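Local structure of extracellular ligand-binding receptor (Rhodopseudomonas palustris, 4DQD) at residues A[262-267]-A[328-333]; A[25-30]-A[286-291]. The protein binds 3-phenylpyruvic acid and probably serves as the solute-binding component of a transporter for aromatic acids derived from lignin. All coordinates share one frame; numbering follows the deposited sequence.

Interaction 2 packs residues 25-30 on helix 284-305 itself, while interaction 1 joins the preceding helix, 260-275, to the hairpin of strands 327-329 and 332-334. Interaction 2 is a buried, mostly apolar join, with no hydrogen bond across it. Interaction 1, between 262-267 and 328-333, is only partly buried, and a side-chain amide set against helix backbone does much of its work. The two meet at Asp290 of helix 284-305, whose carboxylate probably takes hydrogen bonds from both Asn330 ND2 and Asn331 ND2. They also share the bound 3-hydroxypyruvic acid: Arg267 from interaction 1 grips its oxygens, while Trp289 from interaction 2 lies flat against it.

Interaction 1: residues A[262-267]-A[328-333]; sequences RKVKAR and ALNNGL. With 3PY (3-hydroxypyruvic acid), chain E.
The amide of Asn330 lies against the backbone of helix 260-275 in its first half, reaching Val264 with its nitrogen and Lys265 with its oxygen. ND2 donates a weak hydrogen bond to Val264 O, 3.2 Å away with an N-H...O angle of 155°, and bonds to Asp290 OD1 as well, so two acceptors hold this nitrogen. On the other branch, Asn330 OD1 sits just 3.0 Å from Lys265 CA and 3.3 Å from Lys265 CB; the Lys265 N-H is badly angled for it. With CG of Asn330 beside its own backbone N (chi1 -73°), the amide reaches from the hairpin turn to the helix. Val264 fills in alongside: its CG1 touches Ala328 O at 3.5 Å, and CG2 comes within 3.7 Å of Asn330 N. An alanine in place of Asn330 would probably leave Val264 O and Asp290 OD1 without this shared donor and open a gap beside Lys265. One turn on, Arg267 bends at chi3 (77°) and donates hydrogen bonds to the 3-hydroxypyruvic acid from both terminal nitrogens, NH1 to carboxylate O2 at 2.8 Å and NH2 to keto O3 at 3.0 Å; Thr293 and Glu296 also bond the ligand. Helix 260-275 is thus joined to the type I turn linking strands 327-329 and 332-334, with helix 284-305 beside both.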
ATOM      1  N   ARG A 262      -6.599  -2.491 -17.068  1.00 18.89           N
ATOM      2  CA  ARG A 262      -6.058  -1.474 -17.964  1.00 17.60           C
ATOM      3  C   ARG A 262      -6.935  -0.222 -17.961  1.00 17.25           C
ATOM      4  O   ARG A 262      -6.440   0.907 -17.973  1.00 19.95           O
ATOM      5  CB  ARG A 262      -5.952  -1.998 -19.389  1.00 19.04           C
ATOM      6  CG  ARG A 262      -4.808  -2.935 -19.634  1.00 17.66           C
ATOM      7  CD  ARG A 262      -4.740  -3.164 -21.149  1.00 20.99           C
ATOM      8  NE  ARG A 262      -3.725  -4.114 -21.579  1.00 24.43           N
ATOM      9  CZ  ARG A 262      -2.480  -3.790 -21.920  1.00 26.44           C
ATOM     10  NH1 ARG A 262      -1.640  -4.738 -22.326  1.00 26.19           N
ATOM     11  NH2 ARG A 262      -2.067  -2.530 -21.859  1.00 27.56           N
ATOM     12  N   LYS A 263      -8.247  -0.432 -17.965  1.00 19.65           N
ATOM     13  CA  LYS A 263      -9.193   0.675 -18.017  1.00 21.11           C
ATOM     14  C   LYS A 263      -9.095   1.571 -16.786  1.00 21.81           C
ATOM     15  O   LYS A 263      -9.035   2.796 -16.899  1.00 20.73           O
ATOM     16  CB  LYS A 263     -10.619   0.134 -18.145  1.00 20.29           C
ATOM     17  CG  LYS A 263     -11.689   1.206 -18.246  1.00 27.42           C
ATOM     18  CD  LYS A 263     -13.067   0.575 -18.190  1.00 36.86           C
ATOM     19  CE  LYS A 263     -13.994   1.188 -19.215  1.00 48.28           C
ATOM     20  NZ  LYS A 263     -15.187   0.323 -19.439  1.00 51.06           N
ATOM     21  N   VAL A 264      -9.077   0.967 -15.603  1.00 15.55           N
ATOM     22  CA  VAL A 264      -9.019   1.779 -14.392  1.00 15.18           C
ATOM     23  C   VAL A 264      -7.658   2.444 -14.215  1.00 16.79           C
ATOM     24  O   VAL A 264      -7.551   3.492 -13.570  1.00 18.39           O
ATOM     25  CB  VAL A 264      -9.429   0.996 -13.136  1.00 14.82           C
ATOM     26  CG1 VAL A 264     -10.838   0.433 -13.325  1.00 17.56           C
ATOM     27  CG2 VAL A 264      -8.443  -0.116 -12.830  1.00 18.13           C
ATOM     28  N   LYS A 265      -6.628   1.853 -14.811  1.00 16.39           N
ATOM     29  CA  LYS A 265      -5.289   2.440 -14.746  1.00 15.48           C
ATOM     30  C   LYS A 265      -5.227   3.653 -15.678  1.00 18.93           C
ATOM     31  O   LYS A 265      -4.699   4.706 -15.314  1.00 19.15           O
ATOM     32  CB  LYS A 265      -4.215   1.407 -15.133  1.00 14.31           C
ATOM     33  CG  LYS A 265      -2.795   1.960 -15.082  1.00 15.35           C
ATOM     34  CD  LYS A 265      -1.755   0.864 -15.198  1.00 15.98           C
ATOM     35  CE  LYS A 265      -0.346   1.442 -15.044  1.00 18.72           C
ATOM     36  NZ  LYS A 265       0.726   0.407 -15.160  1.00 17.48           N
ATOM     37  N   ALA A 266      -5.783   3.498 -16.875  1.00 18.85           N
ATOM     38  CA  ALA A 266      -5.804   4.576 -17.860  1.00 18.89           C
ATOM     39  C   ALA A 266      -6.471   5.837 -17.312  1.00 20.98           C
ATOM     40  O   ALA A 266      -5.976   6.943 -17.535  1.00 21.12           O
ATOM     41  CB  ALA A 266      -6.502   4.117 -19.142  1.00 19.43           C
ATOM     42  N   ARG A 267      -7.599   5.670 -16.619  1.00 20.00           N
ATOM     43  CA  ARG A 267      -8.317   6.797 -16.010  1.00 23.51           C
ATOM     44  C   ARG A 267      -7.390   7.568 -15.093  1.00 20.81           C
ATOM     45  O   ARG A 267      -7.321   8.802 -15.130  1.00 20.79           O
ATOM     46  CB  ARG A 267      -9.467   6.311 -15.121  1.00 27.57           C
ATOM     47  CG  ARG A 267     -10.727   5.880 -15.795  1.00 33.77           C
ATOM     48  CD  ARG A 267     -11.800   5.650 -14.726  1.00 28.53           C
ATOM     49  NE  ARG A 267     -12.377   6.899 -14.224  1.00 25.46           N
ATOM     50  CZ  ARG A 267     -12.430   7.255 -12.941  1.00 23.88           C
ATOM     51  NH1 ARG A 267     -11.911   6.476 -11.999  1.00 24.43           N
ATOM     52  NH2 ARG A 267     -12.988   8.411 -12.596  1.00 29.55           N
ATOM     53  N   ALA A 328     -13.622  -3.416  -9.787  1.00 14.81           N
ATOM     54  CA  ALA A 328     -12.242  -3.442 -10.225  1.00 13.39           C
ATOM     55  C   ALA A 328     -11.552  -2.131  -9.869  1.00 16.06           C
ATOM     56  O   ALA A 328     -11.922  -1.058 -10.347  1.00 18.07           O
ATOM     57  CB  ALA A 328     -12.136  -3.725 -11.724  1.00 17.01           C
ATOM     58  N   LEU A 329     -10.549  -2.241  -9.007  1.00 14.77           N
ATOM     59  CA  LEU A 329      -9.673  -1.127  -8.666  1.00 13.56           C
ATOM     60  C   LEU A 329      -8.291  -1.405  -9.243  1.00 13.65           C
ATOM     61  O   LEU A 329      -7.989  -2.528  -9.660  1.00 13.65           O
ATOM     62  CB  LEU A 329      -9.553  -0.997  -7.150  1.00 14.13           C
ATOM     63  CG  LEU A 329     -10.844  -0.648  -6.408  1.00 14.74           C
ATOM     64  CD1 LEU A 329     -10.586  -0.681  -4.901  1.00 15.14           C
ATOM     65  CD2 LEU A 329     -11.366   0.726  -6.835  1.00 14.91           C
ATOM     66  N   ASN A 330      -7.441  -0.385  -9.265  1.00 13.85           N
ATOM     67  CA  ASN A 330      -6.055  -0.610  -9.655  1.00 13.25           C
ATOM     68  C   ASN A 330      -5.377  -1.591  -8.710  1.00 12.81           C
ATOM     69  O   ASN A 330      -4.458  -2.314  -9.095  1.00 13.71           O
ATOM     70  CB  ASN A 330      -5.312   0.718  -9.670  1.00 15.77           C
ATOM     71  CG  ASN A 330      -5.708   1.574 -10.845  1.00 14.69           C
ATOM     72  OD1 ASN A 330      -5.158   1.412 -11.934  1.00 14.94           O
ATOM     73  ND2 ASN A 330      -6.679   2.475 -10.647  1.00 15.33           N
ATOM     74  N   ASN A 331      -5.856  -1.618  -7.471  1.00 12.67           N
ATOM     75  CA  ASN A 331      -5.322  -2.522  -6.466  1.00 12.34           C
ATOM     76  C   ASN A 331      -5.867  -3.943  -6.516  1.00 12.59           C
ATOM     77  O   ASN A 331      -5.357  -4.818  -5.816  1.00 15.84           O
ATOM     78  CB  ASN A 331      -5.559  -1.942  -5.074  1.00 11.29           C
ATOM     79  CG  ASN A 331      -4.459  -0.995  -4.649  1.00 14.17           C
ATOM     80  OD1 ASN A 331      -3.398  -1.430  -4.186  1.00 14.00           O
ATOM     81  ND2 ASN A 331      -4.705   0.309  -4.787  1.00 13.38           N
ATOM     82  N   GLY A 332      -6.879  -4.187  -7.346  1.00 12.90           N
ATOM     83  CA  GLY A 332      -7.415  -5.529  -7.493  1.00 13.52           C
ATOM     84  C   GLY A 332      -8.937  -5.577  -7.524  1.00 13.89           C
ATOM     85  O   GLY A 332      -9.593  -4.544  -7.623  1.00 14.53           O
ATOM     86  N   LEU A 333      -9.492  -6.784  -7.428  1.00 15.33           N
ATOM     87  CA  LEU A 333     -10.943  -6.958  -7.464  1.00 15.06           C
ATOM     88  C   LEU A 333     -11.473  -6.913  -6.040  1.00 18.00           C
ATOM     89  O   LEU A 333     -11.188  -7.806  -5.242  1.00 16.51           O
ATOM     90  CB  LEU A 333     -11.302  -8.289  -8.120  1.00 16.73           C
ATOM     91  CG  LEU A 333     -12.794  -8.611  -8.165  1.00 20.24           C
ATOM     92  CD1 LEU A 333     -13.529  -7.594  -9.019  1.00 21.55           C
ATOM     93  CD2 LEU A 333     -12.975 -10.015  -8.722  1.00 26.00           C
TER
HETATM   94  C1  3PY E 404     -11.727   8.006  -8.738  1.00 36.41           C
HETATM   95  O1  3PY E 404     -10.838   7.702  -7.901  1.00 48.59           O
HETATM   96  O2  3PY E 404     -12.424   7.116  -9.301  1.00 24.96           O
HETATM   97  C2  3PY E 404     -11.938   9.443  -9.049  1.00 33.34           C
HETATM   98  O3  3PY E 404     -12.699   9.780  -9.947  1.00 29.15           O
HETATM   99  C3  3PY E 404     -11.244  10.450  -8.211  1.00 29.53           C
HETATM  100  O4  3PY E 404     -12.103  10.740  -7.166  1.00 31.10           O

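Interaction 2: residues A[25-30]-A[286-291]; sequences SKTVAA and VHLWDS. With 3PY (3-hydroxypyruvic acid), chain E; PPY (3-phenylpyruvic acid), chain B.
This is mostly apolar packing between two helical segments, buried in the lobe built on the mixed sheet: residues 25-30, which include part of helix 18-27, rest on the first turns of helix 284-305. Leu288 carries one half of it. Its CD2 meets Val28 CG2 at 3.9 Å and Thr27 CG2 at 4.0 Å, and strand 5-11 packs against the same leucine through Ile9. Thr27 places its methyl against Leu288, with CG2 anti to the backbone N, while OG1 bonds back to Pro23 O. Trp289 carries the other half with the edge of its benzene ring: CZ3 stands 3.6 Å from Ala30 O and 4.1 Å from Ala30 CB, and Thr27 CG2 also lies near the ring plane. A chi1 of -175° carries the indole out, and chi2 of -96° turns its CZ3 edge to Ala30. One face of the indole receives the 3-hydroxypyruvic acid, whose O1 hovers over the five-membered ring, 3.5 Å from the mean plane. The same O1 is 2.5 Å from Trp289 O, and Arg267 also lines this site. His287 points to the phenylpyruvic acid instead, its NE2 3.6 Å from ligand C4'. A helix with one flank in a lobe's core and a residue at the ligand cleft between lobes fits the two-lobed periplasmic binding proteins of the leucine-binding family.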
ATOM      1  N   SER A  25       0.655  13.022  -2.876  1.00 14.84           N
ATOM      2  CA  SER A  25       0.535  14.477  -2.841  1.00 15.49           C
ATOM      3  C   SER A  25       0.222  15.040  -4.233  1.00 17.78           C
ATOM      4  O   SER A  25      -0.583  15.972  -4.375  1.00 18.75           O
ATOM      5  CB  SER A  25       1.826  15.096  -2.293  1.00 17.31           C
ATOM      6  OG  SER A  25       1.709  16.509  -2.211  1.00 23.12           O
ATOM      7  N   LYS A  26       0.857  14.478  -5.260  1.00 17.00           N
ATOM      8  CA  LYS A  26       0.687  14.978  -6.625  1.00 15.48           C
ATOM      9  C   LYS A  26      -0.624  14.514  -7.256  1.00 16.37           C
ATOM     10  O   LYS A  26      -1.061  15.051  -8.273  1.00 18.06           O
ATOM     11  CB  LYS A  26       1.875  14.567  -7.500  1.00 14.83           C
ATOM     12  CG  LYS A  26       3.182  15.222  -7.057  1.00 19.20           C
ATOM     13  CD  LYS A  26       4.358  14.769  -7.903  1.00 24.90           C
ATOM     14  CE  LYS A  26       5.622  15.517  -7.518  1.00 36.65           C
ATOM     15  NZ  LYS A  26       6.832  14.897  -8.122  1.00 38.32           N
ATOM     16  N   THR A  27      -1.249  13.520  -6.636  1.00 15.11           N
ATOM     17  CA  THR A  27      -2.525  13.010  -7.113  1.00 14.56           C
ATOM     18  C   THR A  27      -3.706  13.889  -6.674  1.00 16.11           C
ATOM     19  O   THR A  27      -4.759  13.907  -7.329  1.00 16.85           O
ATOM     20  CB  THR A  27      -2.704  11.529  -6.678  1.00 13.88           C
ATOM     21  OG1 THR A  27      -1.715  10.737  -7.353  1.00 16.39           O
ATOM     22  CG2 THR A  27      -4.089  10.984  -7.056  1.00 16.22           C
ATOM     23  N   VAL A  28      -3.523  14.635  -5.587  1.00 16.85           N
ATOM     24  CA  VAL A  28      -4.618  15.458  -5.057  1.00 16.49           C
ATOM     25  C   VAL A  28      -5.234  16.368  -6.135  1.00 17.13           C
ATOM     26  O   VAL A  28      -6.466  16.500  -6.238  1.00 18.62           O
ATOM     27  CB  VAL A  28      -4.170  16.302  -3.842  1.00 16.65           C
ATOM     28  CG1 VAL A  28      -5.315  17.222  -3.396  1.00 17.91           C
ATOM     29  CG2 VAL A  28      -3.720  15.398  -2.683  1.00 17.02           C
ATOM     30  N   ALA A  29      -4.375  16.985  -6.944  1.00 17.12           N
ATOM     31  CA  ALA A  29      -4.816  17.919  -7.975  1.00 18.78           C
ATOM     32  C   ALA A  29      -5.636  17.259  -9.083  1.00 19.99           C
ATOM     33  O   ALA A  29      -6.289  17.949  -9.869  1.00 21.96           O
ATOM     34  CB  ALA A  29      -3.612  18.638  -8.572  1.00 21.84           C
ATOM     35  N   ALA A  30      -5.600  15.927  -9.141  1.00 17.08           N
ATOM     36  CA  ALA A  30      -6.341  15.166 -10.137  1.00 18.08           C
ATOM     37  C   ALA A  30      -7.726  14.730  -9.658  1.00 17.81           C
ATOM     38  O   ALA A  30      -8.522  14.178 -10.438  1.00 21.98           O
ATOM     39  CB  ALA A  30      -5.524  13.941 -10.589  1.00 18.88           C
ATOM     40  N   VAL A 286      -1.933   5.837  -6.811  1.00 12.08           N
ATOM     41  CA  VAL A 286      -3.191   5.158  -7.107  1.00 12.04           C
ATOM     42  C   VAL A 286      -3.864   4.690  -5.829  1.00 13.31           C
ATOM     43  O   VAL A 286      -5.068   4.415  -5.815  1.00 15.38           O
ATOM     44  CB  VAL A 286      -3.023   3.985  -8.124  1.00 12.32           C
ATOM     45  CG1 VAL A 286      -2.881   2.638  -7.410  1.00 13.89           C
ATOM     46  CG2 VAL A 286      -4.206   3.966  -9.097  1.00 12.94           C
ATOM     47  N   HIS A 287      -3.107   4.634  -4.736  1.00 14.42           N
ATOM     48  CA  HIS A 287      -3.738   4.284  -3.466  1.00 13.79           C
ATOM     49  C   HIS A 287      -4.653   5.399  -2.960  1.00 14.40           C
ATOM     50  O   HIS A 287      -5.631   5.137  -2.263  1.00 17.79           O
ATOM     51  CB  HIS A 287      -2.687   3.896  -2.440  1.00 13.45           C
ATOM     52  CG  HIS A 287      -1.799   2.788  -2.898  1.00 12.47           C
ATOM     53  ND1 HIS A 287      -2.206   1.845  -3.818  1.00 14.74           N
ATOM     54  CD2 HIS A 287      -0.526   2.461  -2.563  1.00 12.13           C
ATOM     55  CE1 HIS A 287      -1.221   0.990  -4.037  1.00 13.09           C
ATOM     56  NE2 HIS A 287      -0.195   1.338  -3.283  1.00 13.23           N
ATOM     57  N   LEU A 288      -4.349   6.636  -3.332  1.00 14.27           N
ATOM     58  CA  LEU A 288      -5.265   7.748  -3.053  1.00 14.98           C
ATOM     59  C   LEU A 288      -6.428   7.704  -4.040  1.00 14.16           C
ATOM     60  O   LEU A 288      -7.589   7.830  -3.666  1.00 13.78           O
ATOM     61  CB  LEU A 288      -4.540   9.089  -3.185  1.00 13.25           C
ATOM     62  CG  LEU A 288      -5.411  10.341  -3.055  1.00 13.96           C
ATOM     63  CD1 LEU A 288      -6.267  10.320  -1.779  1.00 15.85           C
ATOM     64  CD2 LEU A 288      -4.568  11.625  -3.123  1.00 15.48           C
ATOM     65  N   TRP A 289      -6.096   7.519  -5.315  1.00 12.39           N
ATOM     66  CA  TRP A 289      -7.104   7.470  -6.368  1.00 11.61           C
ATOM     67  C   TRP A 289      -8.158   6.395  -6.082  1.00 13.49           C
ATOM     68  O   TRP A 289      -9.356   6.681  -6.127  1.00 14.78           O
ATOM     69  CB  TRP A 289      -6.412   7.206  -7.719  1.00 12.24           C
ATOM     70  CG  TRP A 289      -7.321   7.246  -8.911  1.00 13.49           C
ATOM     71  CD1 TRP A 289      -7.921   6.179  -9.523  1.00 14.96           C
ATOM     72  CD2 TRP A 289      -7.717   8.409  -9.648  1.00 15.58           C
ATOM     73  NE1 TRP A 289      -8.664   6.610 -10.596  1.00 14.35           N
ATOM     74  CE2 TRP A 289      -8.557   7.974 -10.693  1.00 16.31           C
ATOM     75  CE3 TRP A 289      -7.442   9.776  -9.525  1.00 16.25           C
ATOM     76  CZ2 TRP A 289      -9.126   8.859 -11.615  1.00 16.77           C
ATOM     77  CZ3 TRP A 289      -8.010  10.654 -10.438  1.00 18.87           C
ATOM     78  CH2 TRP A 289      -8.847  10.192 -11.465  1.00 21.41           C
ATOM     79  N   ASP A 290      -7.721   5.167  -5.783  1.00 14.43           N
ATOM     80  CA  ASP A 290      -8.663   4.066  -5.570  1.00 12.02           C
ATOM     81  C   ASP A 290      -9.483   4.309  -4.295  1.00 12.01           C
ATOM     82  O   ASP A 290     -10.656   3.926  -4.219  1.00 12.97           O
ATOM     83  CB  ASP A 290      -7.934   2.720  -5.418  1.00 12.46           C
ATOM     84  CG  ASP A 290      -7.522   2.076  -6.743  1.00 14.49           C
ATOM     85  OD1 ASP A 290      -7.949   2.499  -7.847  1.00 14.65           O
ATOM     86  OD2 ASP A 290      -6.765   1.085  -6.652  1.00 14.25           O
ATOM     87  N   SER A 291      -8.865   4.918  -3.289  1.00 12.72           N
ATOM     88  CA  SER A 291      -9.607   5.255  -2.072  1.00 13.04           C
ATOM     89  C   SER A 291     -10.746   6.207  -2.422  1.00 13.62           C
ATOM     90  O   SER A 291     -11.864   6.075  -1.922  1.00 13.54           O
ATOM     91  CB  SER A 291      -8.690   5.906  -1.025  1.00 11.86           C
ATOM     92  OG  SER A 291      -7.725   4.978  -0.543  1.00 13.40           O
TER
HETATM   93  C1  3PY E 404     -11.727   8.006  -8.738  1.00 36.41           C
HETATM   94  O1  3PY E 404     -10.838   7.702  -7.901  1.00 48.59           O
HETATM   95  O2  3PY E 404     -12.424   7.116  -9.301  1.00 24.96           O
HETATM   96  C2  3PY E 404     -11.938   9.443  -9.049  1.00 33.34           C
HETATM   97  O3  3PY E 404     -12.699   9.780  -9.947  1.00 29.15           O
HETATM   98  C3  3PY E 404     -11.244  10.450  -8.211  1.00 29.53           C
HETATM   99  O4  3PY E 404     -12.103  10.740  -7.166  1.00 31.10           O
HETATM  100  C1  PPY B 401       4.778   0.579   5.019  1.00 26.34           C
HETATM  101  O1  PPY B 401       5.918   0.853   4.554  1.00 31.14           O
HETATM  102  O2  PPY B 401       4.490   0.630   6.215  1.00 20.38           O
HETATM  103  C2  PPY B 401       3.735   0.132   4.106  1.00 22.19           C
HETATM  104  O3  PPY B 401       2.594  -0.039   4.548  1.00 16.85           O
HETATM  105  C3  PPY B 401       4.271  -0.072   2.738  1.00 23.67           C
HETATM  106  C1' PPY B 401       3.287  -0.171   1.640  1.00 19.33           C
HETATM  107  C2' PPY B 401       3.429  -1.143   0.686  1.00 15.95           C
HETATM  108  C3' PPY B 401       2.453  -1.251  -0.432  1.00 20.34           C
HETATM  109  C4' PPY B 401       1.414  -0.362  -0.521  1.00 16.41           C
HETATM  110  C5' PPY B 401       1.286   0.702   0.514  1.00 17.81           C
HETATM  111  C6' PPY B 401       2.170   0.801   1.542  1.00 18.13           C